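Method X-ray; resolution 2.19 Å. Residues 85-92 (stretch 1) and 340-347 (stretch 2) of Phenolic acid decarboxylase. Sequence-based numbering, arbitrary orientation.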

# COMPACT_ATOMS: atom_id res chain seq x y z
N SER C 85 -21.19 18.74 -30.21
CA SER C 85 -20.30 18.02 -29.31
C SER C 85 -21.10 17.18 -28.32
O SER C 85 -22.27 17.46 -28.03
N THR C 86 -20.45 16.14 -27.80
CA THR C 86 -21.13 15.24 -26.87
C THR C 86 -21.52 15.97 -25.59
O THR C 86 -22.59 15.73 -25.03
N LYS C 87 -20.66 16.88 -25.11
CA LYS C 87 -20.98 17.66 -23.92
C LYS C 87 -22.24 18.49 -24.14
O LYS C 87 -23.11 18.55 -23.26
N ASP C 88 -22.35 19.14 -25.30
CA ASP C 88 -23.54 19.95 -25.57
C ASP C 88 -24.78 19.08 -25.74
O ASP C 88 -25.88 19.48 -25.35
N GLN C 89 -24.62 17.88 -26.32
CA GLN C 89 -25.73 16.93 -26.34
C GLN C 89 -26.13 16.53 -24.93
O GLN C 89 -27.31 16.31 -24.65
N PHE C 90 -25.15 16.42 -24.04
CA PHE C 90 -25.43 16.06 -22.65
C PHE C 90 -26.24 17.15 -21.95
O PHE C 90 -27.16 16.85 -21.18
N TYR C 91 -25.91 18.41 -22.22
CA TYR C 91 -26.64 19.51 -21.57
C TYR C 91 -28.05 19.64 -22.12
O TYR C 91 -28.98 19.97 -21.38
N GLU C 92 -28.23 19.40 -23.42
CA GLU C 92 -29.57 19.44 -24.00
C GLU C 92 -30.44 18.32 -23.45
O GLU C 92 -31.62 18.53 -23.15
N VAL C 340 -20.62 20.60 -9.39
CA VAL C 340 -20.43 19.62 -10.45
C VAL C 340 -20.91 20.21 -11.77
O VAL C 340 -22.04 20.72 -11.87
N VAL C 341 -20.07 20.13 -12.79
CA VAL C 341 -20.37 20.71 -14.09
C VAL C 341 -20.98 19.68 -15.04
O VAL C 341 -21.95 19.97 -15.74
N ALA C 342 -20.43 18.47 -15.07
CA ALA C 342 -20.93 17.43 -15.96
C ALA C 342 -20.45 16.07 -15.47
O ALA C 342 -19.42 15.96 -14.80
N VAL C 343 -21.21 15.03 -15.83
CA VAL C 343 -20.87 13.65 -15.52
C VAL C 343 -20.86 12.87 -16.82
O VAL C 343 -21.85 12.86 -17.56
N ASN C 344 -19.73 12.22 -17.11
CA ASN C 344 -19.57 11.34 -18.27
C ASN C 344 -19.51 9.92 -17.73
O ASN C 344 -18.45 9.45 -17.30
N ALA C 345 -20.64 9.22 -17.77
CA ALA C 345 -20.76 7.85 -17.29
C ALA C 345 -21.09 6.89 -18.44
O ALA C 345 -21.91 5.99 -18.29
N MET C 346 -20.44 7.08 -19.59
CA MET C 346 -20.82 6.42 -20.83
C MET C 346 -20.13 5.08 -21.06
O MET C 346 -20.35 4.46 -22.11
N TYR C 347 -19.30 4.61 -20.13
CA TYR C 347 -18.37 3.53 -20.42
C TYR C 347 -18.77 2.27 -19.66
O TYR C 347 -18.62 2.19 -18.44

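A helix laid across a strand at a steep angle can meet it along only a short length, so a few side chains must do the joining. Residues 85-92 and 340-347 of this decarboxylase illustrate the principle. Helix 86-92 runs at 106° to the strand, their axes 9.8 Å apart at closest approach, and the contact buries just 274 Å² over both sides.

The apolar part rests on Phe 90, whose CA-to-CB bond points toward the strand. With chi1 in t and chi2 at 88°, its ring reaches Ala 342, Phe 90 CE2 lying 3.8 Å from Ala 342 CB; the CA-to-CB bond of Ala 342 in turn points toward the helix. The ring also approaches main chain: Phe 90 CE1 is 3.4 Å from Val 343 O. A second, looser contact forms one helical turn earlier, where the CA-to-CB bonds of Thr 86 (chi1 m) and Met 346 (m, then t at chi2) each point toward the other stretch and Thr 86 CG2 meets Met 346 SD at 4.1 Å.

The polar link comes from Tyr 91. Its CA-to-CB bond leaves sideways, but chi1 in m carries the ring's end nearer the strand, and Tyr 91 OH donates a hydrogen bond to Val 341 O at 2.7 Å. This oxygen lies at the ring edge, near its plane, as suits a phenol donor. Tyr 91 OH also comes unusually close to Val 341 CG1, at 3.1 Å, the valine adopting t, and lies 4.0 Å from Ala 342 CB.

Some polar groups also bond within their own stretch. Ser 85 OG (chi1 p) caps the helix by accepting from Asp 88 N at 3.1 Å. In the strand, Asn 344 OD1 (chi1 t) accepts from Met 346 N at 3.3 Å, while Asn 344 ND2, also bonded elsewhere in the structure, donates to Tyr 347 OH at 3.1 Å.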

# COMPACT_ATOMS: atom_id res chain seq x y z
CB SER C 85 -19.39 18.99 -28.56
OG SER C 85 -20.02 19.45 -27.38
CB THR C 86 -20.23 14.04 -26.56
OG1 THR C 86 -19.91 13.37 -27.78
CG2 THR C 86 -20.94 13.07 -25.63
CB LYS C 87 -19.80 18.56 -23.55
CG LYS C 87 -20.10 19.59 -22.48
CD LYS C 87 -18.87 20.42 -22.16
CE LYS C 87 -18.78 20.77 -20.68
NZ LYS C 87 -17.96 22.00 -20.43
CB ASP C 88 -23.31 20.81 -26.81
CG ASP C 88 -22.54 22.08 -26.51
OD1 ASP C 88 -22.00 22.69 -27.45
OD2 ASP C 88 -22.48 22.47 -25.32
CB GLN C 89 -25.36 15.70 -27.17
CG GLN C 89 -25.08 15.96 -28.64
CD GLN C 89 -25.02 14.67 -29.45
OE1 GLN C 89 -25.88 13.80 -29.31
NE2 GLN C 89 -24.01 14.55 -30.30
CB PHE C 90 -24.11 15.79 -21.92
CG PHE C 90 -24.23 15.78 -20.42
CD1 PHE C 90 -24.55 14.61 -19.74
CD2 PHE C 90 -23.97 16.93 -19.68
CE1 PHE C 90 -24.64 14.60 -18.37
CE2 PHE C 90 -24.07 16.92 -18.30
CZ PHE C 90 -24.40 15.75 -17.65
CB TYR C 91 -25.87 20.82 -21.75
CG TYR C 91 -24.74 20.97 -20.77
CD1 TYR C 91 -24.93 20.72 -19.42
CD2 TYR C 91 -23.48 21.37 -21.19
CE1 TYR C 91 -23.90 20.85 -18.51
CE2 TYR C 91 -22.44 21.51 -20.29
CZ TYR C 91 -22.66 21.25 -18.96
OH TYR C 91 -21.63 21.39 -18.07
CB GLU C 92 -29.48 19.37 -25.52
CG GLU C 92 -30.80 19.60 -26.24
CD GLU C 92 -31.38 20.98 -25.97
OE1 GLU C 92 -30.60 21.95 -25.88
OE2 GLU C 92 -32.62 21.09 -25.85
CB VAL C 340 -21.16 18.32 -10.12
CG1 VAL C 340 -21.19 17.41 -11.33
CG2 VAL C 340 -20.47 17.63 -8.95
CB VAL C 341 -19.10 21.35 -14.68
CG1 VAL C 341 -19.34 21.82 -16.10
CG2 VAL C 341 -18.64 22.51 -13.81
CB ALA C 342 -20.46 17.66 -17.40
CB VAL C 343 -21.86 13.02 -14.52
CG1 VAL C 343 -21.56 11.54 -14.34
CG2 VAL C 343 -21.80 13.75 -13.19
CB ASN C 344 -18.32 11.72 -19.07
CG ASN C 344 -17.97 10.71 -20.14
OD1 ASN C 344 -18.72 9.77 -20.41
ND2 ASN C 344 -16.82 10.90 -20.78
CB ALA C 345 -21.80 7.74 -16.19
CB MET C 346 -20.51 7.33 -22.02
CG MET C 346 -21.16 8.70 -21.99
SD MET C 346 -20.82 9.62 -23.50
CE MET C 346 -19.22 8.96 -23.97
CB TYR C 347 -16.95 3.98 -20.07
CG TYR C 347 -16.61 5.27 -20.78
CD1 TYR C 347 -16.62 5.34 -22.16
CD2 TYR C 347 -16.31 6.42 -20.07
CE1 TYR C 347 -16.33 6.52 -22.82
CE2 TYR C 347 -16.01 7.60 -20.71
CZ TYR C 347 -16.02 7.65 -22.09
OH TYR C 347 -15.73 8.82 -22.74